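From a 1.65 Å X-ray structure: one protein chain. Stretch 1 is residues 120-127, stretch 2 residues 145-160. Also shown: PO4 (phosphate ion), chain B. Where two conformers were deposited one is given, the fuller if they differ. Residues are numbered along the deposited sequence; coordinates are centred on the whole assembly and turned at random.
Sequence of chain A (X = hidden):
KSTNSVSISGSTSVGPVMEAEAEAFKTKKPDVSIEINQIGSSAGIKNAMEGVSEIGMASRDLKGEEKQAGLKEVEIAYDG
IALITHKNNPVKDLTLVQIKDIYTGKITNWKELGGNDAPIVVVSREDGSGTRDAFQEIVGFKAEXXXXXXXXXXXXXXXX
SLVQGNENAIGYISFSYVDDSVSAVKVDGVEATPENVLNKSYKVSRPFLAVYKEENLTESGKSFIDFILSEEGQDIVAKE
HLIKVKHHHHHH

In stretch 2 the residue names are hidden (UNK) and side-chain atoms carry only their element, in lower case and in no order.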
ATOM      1  N   ILE A 120      -9.202   2.597  21.762  1.00 22.64           N
ATOM      2  CA  ILE A 120      -8.508   2.554  20.509  1.00 22.51           C
ATOM      3  C   ILE A 120      -9.507   2.795  19.387  1.00 22.01           C
ATOM      4  O   ILE A 120     -10.584   2.170  19.382  1.00 24.40           O
ATOM      5  CB  ILE A 120      -7.797   1.195  20.290  1.00 22.49           C
ATOM      6  CG1 ILE A 120      -6.825   0.863  21.414  1.00 20.75           C
ATOM      7  CG2 ILE A 120      -7.119   1.124  18.898  1.00 23.37           C
ATOM      8  CD1 ILE A 120      -6.249  -0.501  21.384  1.00 25.04           C
ATOM      9  N   VAL A 121      -9.196   3.711  18.472  1.00 20.97           N
ATOM     10  CA  VAL A 121     -10.023   3.955  17.312  1.00 22.63           C
ATOM     11  C   VAL A 121      -9.319   3.169  16.204  1.00 23.82           C
ATOM     12  O   VAL A 121      -8.293   3.612  15.636  1.00 23.15           O
ATOM     13  CB  VAL A 121     -10.194   5.453  17.007  1.00 25.29           C
ATOM     14  CG1 VAL A 121     -10.936   5.696  15.676  1.00 26.29           C
ATOM     15  CG2 VAL A 121     -10.900   6.157  18.182  1.00 26.74           C
ATOM     16  N   VAL A 122      -9.862   2.027  15.882  1.00 20.54           N
ATOM     17  CA  VAL A 122      -9.302   1.118  14.866  1.00 20.66           C
ATOM     18  C   VAL A 122      -9.729   1.592  13.490  1.00 20.90           C
ATOM     19  O   VAL A 122     -10.927   1.773  13.225  1.00 23.63           O
ATOM     20  CB  VAL A 122      -9.746  -0.361  15.101  1.00 18.64           C
ATOM     21  CG1 VAL A 122      -9.200  -1.257  14.040  1.00 21.32           C
ATOM     22  CG2 VAL A 122      -9.342  -0.857  16.452  1.00 21.00           C
ATOM     23  N   VAL A 123      -8.759   1.778  12.595  1.00 19.80           N
ATOM     24  CA  VAL A 123      -9.024   2.208  11.249  1.00 18.54           C
ATOM     25  C   VAL A 123      -8.538   1.165  10.254  1.00 19.15           C
ATOM     26  O   VAL A 123      -7.384   0.748  10.280  1.00 21.50           O
ATOM     27  CB  VAL A 123      -8.453   3.632  10.897  1.00 21.04           C
ATOM     28  CG1 VAL A 123      -9.026   4.149   9.604  1.00 22.15           C
ATOM     29  CG2 VAL A 123      -8.701   4.617  12.029  1.00 24.06           C
ATOM     30  N   SER A 124      -9.452   0.795   9.347  1.00 19.18           N
ATOM     31  CA  SER A 124      -9.202  -0.160   8.281  0.65 18.77           C
ATOM     32  C   SER A 124      -9.460   0.524   6.964  1.00 18.09           C
ATOM     33  O   SER A 124     -10.136   1.579   6.888  1.00 19.45           O
ATOM     34  CB  SER A 124     -10.119  -1.400   8.342  0.65 17.94           C
ATOM     35  OG  SER A 124      -9.801  -2.181   9.463  0.65 21.97           O
ATOM     36  N   ARG A 125      -8.832  -0.024   5.902  1.00 17.88           N
ATOM     37  CA  ARG A 125      -9.107   0.401   4.564  1.00 17.17           C
ATOM     38  C   ARG A 125     -10.437  -0.267   4.088  1.00 17.92           C
ATOM     39  O   ARG A 125     -10.936  -1.200   4.735  1.00 21.13           O
ATOM     40  CB  ARG A 125      -7.971   0.019   3.659  1.00 17.25           C
ATOM     41  CG  ARG A 125      -6.732   0.942   3.800  1.00 18.47           C
ATOM     42  CD  ARG A 125      -6.954   2.329   3.215  1.00 17.91           C
ATOM     43  NE  ARG A 125      -7.345   2.252   1.800  1.00 18.80           N
ATOM     44  CZ  ARG A 125      -6.532   1.888   0.790  1.00 20.88           C
ATOM     45  NH1 ARG A 125      -5.219   1.797   0.996  1.00 18.95           N
ATOM     46  NH2 ARG A 125      -7.041   1.709  -0.426  1.00 21.59           N
ATOM     47  N   GLU A 126     -10.965   0.247   2.994  1.00 19.24           N
ATOM     48  CA  GLU A 126     -12.148  -0.305   2.333  1.00 18.79           C
ATOM     49  C   GLU A 126     -11.852  -1.667   1.700  1.00 22.28           C
ATOM     50  O   GLU A 126     -10.726  -2.007   1.386  1.00 21.51           O
ATOM     51  CB  GLU A 126     -12.622   0.644   1.274  1.00 21.28           C
ATOM     52  CG  GLU A 126     -11.841   0.682  -0.052  1.00 20.88           C
ATOM     53  CD  GLU A 126     -10.446   1.268   0.012  1.00 23.10           C
ATOM     54  OE1 GLU A 126     -10.022   1.863   1.048  1.00 22.78           O
ATOM     55  OE2 GLU A 126      -9.781   1.163  -1.055  1.00 24.60           O
ATOM     56  N   ASP A 127     -12.904  -2.454   1.503  1.00 23.53           N
ATOM     57  CA  ASP A 127     -12.811  -3.721   0.849  0.50 24.38           C
ATOM     58  C   ASP A 127     -12.239  -3.484  -0.535  1.00 26.24           C
ATOM     59  O   ASP A 127     -12.663  -2.574  -1.215  1.00 29.26           O
ATOM     60  CB  ASP A 127     -14.241  -4.327   0.674  0.50 34.90           C
ATOM     61  CG  ASP A 127     -14.242  -5.803   0.756  0.50 44.99           C
ATOM     62  OD1 ASP A 127     -13.134  -6.345   0.845  0.50 43.95           O
ATOM     63  OD2 ASP A 127     -15.342  -6.423   0.733  0.50 50.79           O
ATOM     64  N   UNK A 145     -13.206 -11.475  10.829  1.00 30.29           N
ATOM     65  CA  UNK A 145     -12.715 -11.203  12.154  1.00 26.12           C
ATOM     66  C   UNK A 145     -12.433  -9.745  12.483  1.00 24.93           C
ATOM     67  O   UNK A 145     -12.155  -9.411  13.642  1.00 24.31           O
ATOM     68  c   UNK A 145     -11.774 -13.539  12.313  1.00 36.46           C
ATOM     69  o   UNK A 145     -10.384 -15.114  13.432  1.00 63.33           O
ATOM     70  c   UNK A 145     -10.515 -14.343  12.480  1.00 43.77           C
ATOM     71  o   UNK A 145      -9.623 -14.210  11.671  1.00 36.55           O
ATOM     72  c   UNK A 145     -11.514 -12.050  12.421  1.00 30.10           C
ATOM     73  N   UNK A 146     -12.432  -8.887  11.487  1.00 23.42           N
ATOM     74  CA  UNK A 146     -12.186  -7.482  11.726  1.00 23.11           C
ATOM     75  C   UNK A 146     -13.256  -6.931  12.702  1.00 21.78           C
ATOM     76  O   UNK A 146     -14.471  -7.143  12.492  1.00 24.60           O
ATOM     77  c   UNK A 146     -10.751  -4.821  11.024  1.00 24.67           C
ATOM     78  c   UNK A 146     -12.120  -5.213  10.495  1.00 21.53           C
ATOM     79  c   UNK A 146     -12.342  -4.668   9.098  1.00 29.13           C
ATOM     80  c   UNK A 146     -12.232  -6.717  10.468  1.00 24.03           C
ATOM     81  N   UNK A 147     -12.846  -6.235  13.745  1.00 20.88           N
ATOM     82  CA  UNK A 147     -13.798  -5.639  14.641  1.00 25.23           C
ATOM     83  C   UNK A 147     -14.876  -4.790  13.977  1.00 25.15           C
ATOM     84  O   UNK A 147     -14.592  -3.969  13.069  1.00 22.34           O
ATOM     85  o   UNK A 147     -14.199  -4.213  16.564  1.00 26.21           O
ATOM     86  c   UNK A 147     -12.229  -3.708  15.248  1.00 23.14           C
ATOM     87  c   UNK A 147     -13.151  -4.797  15.787  1.00 23.73           C
ATOM     88  N   UNK A 148     -16.116  -5.003  14.466  1.00 27.72           N
ATOM     89  CA  UNK A 148     -17.248  -4.277  13.958  1.00 33.23           C
ATOM     90  C   UNK A 148     -17.130  -2.806  14.284  1.00 27.41           C
ATOM     91  O   UNK A 148     -17.809  -1.942  13.681  1.00 31.80           O
ATOM     92  c   UNK A 148     -18.838  -4.558  15.941  1.00 45.56           C
ATOM     93  c   UNK A 148     -18.726  -6.391  14.301  1.00 36.69           C
ATOM     94  c   UNK A 148     -18.662  -4.872  14.492  1.00 37.65           C
ATOM     95  N   UNK A 149     -16.295  -2.486  15.257  1.00 24.29           N
ATOM     96  CA  UNK A 149     -16.103  -1.085  15.629  1.00 25.51           C
ATOM     97  C   UNK A 149     -15.000  -0.394  14.828  1.00 23.41           C
ATOM     98  O   UNK A 149     -14.695   0.720  15.098  1.00 27.52           O
ATOM     99  o   UNK A 149     -18.154  -1.085  17.540  1.00 31.52           O
ATOM    100  n   UNK A 149     -16.865  -2.214  18.966  1.00 29.64           N
ATOM    101  c   UNK A 149     -15.811  -1.031  17.111  1.00 24.39           C
ATOM    102  c   UNK A 149     -17.045  -1.472  17.892  1.00 25.40           C
ATOM    103  N   UNK A 150     -14.461  -1.038  13.811  1.00 24.55           N
ATOM    104  CA  UNK A 150     -13.420  -0.433  12.938  1.00 24.40           C
ATOM    105  C   UNK A 150     -14.060   0.704  12.133  1.00 24.66           C
ATOM    106  O   UNK A 150     -15.162   0.563  11.606  1.00 28.14           O
ATOM    107  c   UNK A 150     -12.886  -1.478  11.993  1.00 25.48           C
ATOM    108  o   UNK A 150     -11.775  -0.904  11.256  1.00 27.07           O
ATOM    109  N   UNK A 151     -13.406   1.856  12.035  1.00 23.05           N
ATOM    110  CA  UNK A 151     -13.706   2.867  11.058  1.00 22.80           C
ATOM    111  C   UNK A 151     -13.158   2.364   9.698  1.00 23.87           C
ATOM    112  O   UNK A 151     -12.188   1.622   9.703  1.00 27.17           O
ATOM    113  c   UNK A 151     -13.358   4.709  12.730  1.00 34.05           C
ATOM    114  c   UNK A 151     -12.975   4.177  11.381  1.00 28.14           C
ATOM    115  o   UNK A 151     -15.266   5.856  11.923  1.00 52.24           O
ATOM    116  n   UNK A 151     -15.540   4.462  13.678  1.00 63.57           N
ATOM    117  c   UNK A 151     -14.805   5.054  12.758  1.00 46.08           C
ATOM    118  N   UNK A 152     -13.824   2.704   8.615  1.00 21.52           N
ATOM    119  CA  UNK A 152     -13.395   2.392   7.320  1.00 21.84           C
ATOM    120  C   UNK A 152     -13.021   3.676   6.639  1.00 22.61           C
ATOM    121  O   UNK A 152     -13.868   4.598   6.480  1.00 26.13           O
ATOM    122  c   UNK A 152     -14.873   0.399   7.314  1.00 27.80           C
ATOM    123  c   UNK A 152     -13.839  -0.645   7.423  1.00 32.41           C
ATOM    124  c   UNK A 152     -14.471   1.612   6.525  1.00 22.44           C
ATOM    125  c   UNK A 152     -13.948   1.321   5.074  1.00 25.94           C
ATOM    126  N   UNK A 153     -11.785   3.713   6.131  1.00 22.55           N
ATOM    127  CA  UNK A 153     -11.319   4.887   5.370  1.00 24.40           C
ATOM    128  C   UNK A 153     -11.041   4.464   3.934  1.00 25.61           C
ATOM    129  O   UNK A 153     -10.322   3.438   3.693  1.00 26.34           O
ATOM    130  c   UNK A 153      -9.977   5.409   5.937  1.00 30.93           C
ATOM    131  o   UNK A 153     -10.159   6.071   7.163  1.00 35.87           O
ATOM    132  N   UNK A 154     -11.509   5.254   2.995  1.00 21.72           N
ATOM    133  CA  UNK A 154     -11.431   4.931   1.594  1.00 22.51           C
ATOM    134  C   UNK A 154     -10.182   5.558   1.030  1.00 23.82           C
ATOM    135  O   UNK A 154     -10.157   6.750   0.753  1.00 28.68           O
ATOM    136  c   UNK A 154     -12.682   5.445   0.876  1.00 27.09           C
ATOM    137  c   UNK A 154     -12.841   4.896  -0.503  1.00 41.16           C
ATOM    138  o   UNK A 154     -11.998   4.100  -1.006  1.00 43.31           O
ATOM    139  o   UNK A 154     -13.891   5.244  -1.079  1.00 49.69           O
ATOM    140  N   UNK A 155      -9.170   4.747   0.910  1.00 21.00           N
ATOM    141  CA  UNK A 155      -7.941   5.102   0.298  1.00 17.60           C
ATOM    142  C   UNK A 155      -6.849   5.508   1.301  1.00 20.87           C
ATOM    143  O   UNK A 155      -7.097   5.840   2.445  1.00 21.37           O
ATOM    144  N   UNK A 156      -5.580   5.386   0.856  1.00 19.13           N
ATOM    145  CA  UNK A 156      -4.406   5.705   1.682  1.00 19.51           C
ATOM    146  C   UNK A 156      -4.527   7.106   2.275  1.00 20.49           C
ATOM    147  O   UNK A 156      -4.180   7.315   3.443  1.00 22.03           O
ATOM    148  c   UNK A 156      -3.143   5.635   0.825  1.00 21.38           C
ATOM    149  o   UNK A 156      -2.818   4.320   0.427  1.00 20.77           O
ATOM    150  N   UNK A 157      -4.847   8.090   1.438  1.00 23.41           N
ATOM    151  CA  UNK A 157      -4.910   9.489   1.902  1.00 24.90           C
ATOM    152  C   UNK A 157      -5.880   9.641   3.083  1.00 23.64           C
ATOM    153  O   UNK A 157      -5.633  10.364   4.078  1.00 24.04           O
ATOM    154  N   UNK A 158      -7.027   8.959   2.971  1.00 21.64           N
ATOM    155  CA  UNK A 158      -8.064   9.073   3.985  1.00 20.77           C
ATOM    156  C   UNK A 158      -7.641   8.413   5.295  1.00 21.42           C
ATOM    157  O   UNK A 158      -7.930   8.926   6.371  1.00 21.75           O
ATOM    158  n   UNK A 158     -10.917   9.206   1.682  1.00 36.73           N
ATOM    159  o   UNK A 158      -9.895  10.849   2.758  1.00 45.54           O
ATOM    160  c   UNK A 158     -10.104   9.639   2.603  1.00 37.28           C
ATOM    161  c   UNK A 158      -9.426   8.593   3.512  1.00 26.35           C
ATOM    162  N   UNK A 159      -6.950   7.275   5.249  1.00 20.80           N
ATOM    163  CA  UNK A 159      -6.545   6.643   6.468  1.00 19.89           C
ATOM    164  C   UNK A 159      -5.493   7.505   7.194  1.00 22.05           C
ATOM    165  O   UNK A 159      -5.533   7.652   8.415  1.00 21.52           O
ATOM    166  c   UNK A 159      -6.251   2.859   7.469  1.00 24.74           C
ATOM    167  c   UNK A 159      -6.118   4.408   7.624  1.00 23.43           C
ATOM    168  c   UNK A 159      -4.892   4.948   5.530  1.00 24.92           C
ATOM    169  c   UNK A 159      -6.194   5.165   6.273  1.00 23.58           C
ATOM    170  N   UNK A 160      -4.580   8.084   6.432  1.00 22.71           N
ATOM    171  CA  UNK A 160      -3.597   8.969   7.027  1.00 23.16           C
ATOM    172  C   UNK A 160      -4.319  10.169   7.720  1.00 24.66           C
ATOM    173  O   UNK A 160      -3.990  10.520   8.851  1.00 24.22           O
ATOM    174  c   UNK A 160      -1.522  10.395   6.441  1.00 26.37           C
ATOM    175  c   UNK A 160      -0.584  10.653   5.286  1.00 29.51           C
ATOM    176  c   UNK A 160      -2.644   9.506   5.947  1.00 21.62           C
ATOM    177  n   UNK A 160       1.471  11.865   4.618  1.00 33.18           N
ATOM    178  c   UNK A 160       0.514  11.577   5.718  1.00 29.44           C
TER
HETATM  179  P   PO4 B 301      -4.348   0.052  -2.143  1.00 18.74           P
HETATM  180  O1  PO4 B 301      -4.889  -1.062  -3.052  1.00 19.76           O
HETATM  181  O2  PO4 B 301      -5.047   1.369  -2.411  1.00 18.95           O
HETATM  182  O3  PO4 B 301      -4.387  -0.392  -0.687  1.00 17.99           O
HETATM  183  O4  PO4 B 301      -2.826   0.207  -2.471  1.00 19.61           O
HETATM  184  O   HOH W   1     -12.362   0.989  17.047  1.00 30.18           O

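Position 145 carries three carbons in a row, the third bearing two oxygens: a carboxylate on a two-carbon stem, Glu145, exposed and clear of stretch 1. Position 146 has four carbons forked at the second, hence Leu146; its CB points toward the strand, and CD1 lies 3.2 Å from Ser124 OG, so a branched apolar end covers that edge. At 147 one carbon carries an oxygen and a carbon, which makes Thr147. Its methyl CG2 faces Val122 CG1 at 4.1 Å, while OG1 accepts a hydrogen bond from the backbone N of position 149 at 3.0 Å, bracing a type I turn that runs to 150.

Position 148 shows one carbon carrying two more. The shape is that of Val148, exposed and out of reach of stretch 1, which asks nothing of it. Position 149 has two carbons, the second with one oxygen and one nitrogen: Asn149; the oxygen and nitrogen share one carbon, as in an amide, and the end of the side chain leads away. Its carbonyl O instead receives a water (3.1 Å to the water O) that also accepts from Val122 N, 2.9 Å from the same water O. Position 150 has one carbon and one oxygen, the oxygen 3.0 Å from Ser124 OG: Ser150, whose hydroxyl suits the place because OG can donate to the backbone O of 151 at 3.0 Å while lying close to Ser124 OG.

Position 151 has three carbons, the last carrying oxygen and nitrogen, so it is Gln151. Its CG packs on Val121 CG1 at 3.9 Å, and its polar end leads away from stretch 1, as suits an exposed residue. At 152 four carbons fork at the first, with one arm two carbons long: Ile152, whose CG2 lies 3.7 Å from Glu126 CA and whose CD1 is 3.9 Å from Ser124 CB. Position 153, one carbon and one oxygen, is Ser153; this small, buried side chain brings OG to 3.3 Å from Val123 CG1.

Position 154 has two carbons with two oxygens on the second: Asp154, whose OD1 stands 3.6 Å from Glu126 OE1, a close approach of like charges. Position 155 has no side-chain atoms. At phi 98° and psi 157° a CB would jam against the preceding carbonyl O, so Gly155 fits; it occupies the N-cap position, and its N donates to Glu126 OE1 at 3.0 Å. One carbon and one oxygen at 156 give Ser156, with OG 3.5 Å from Arg125 NH1 and hydrogen-bonded elsewhere in the structure. Position 157, bare again, is Gly157, although here a CB would have room. Position 158 has two carbons ending in oxygen and nitrogen: Asn158, whose amide suits the helix start because ND2 can donate back to Asp154 O at 2.7 Å. At 159 there are again four carbons, forked at the first with one arm two carbons long: Ile159, its CA-to-CB bond pointing toward stretch 1 and CG1 meeting Val123 CG1 at 3.5 Å. Position 160 has four carbons ending in nitrogen: Lys160, extended and out of reach, its amine satisfied elsewhere in the structure.

The contact rests on parallel strand pairing: Gln151 N to Val122 O (2.8 Å), Ser124 N to Gln151 O (2.9 Å) and Ser153 N to Ser124 O (2.8 Å). Ile159 adds apolar packing, and Glu126 joins Arg125 to the start of the helix.

Stretch 2 (145-160) ELTVNSQISDGSGNIK
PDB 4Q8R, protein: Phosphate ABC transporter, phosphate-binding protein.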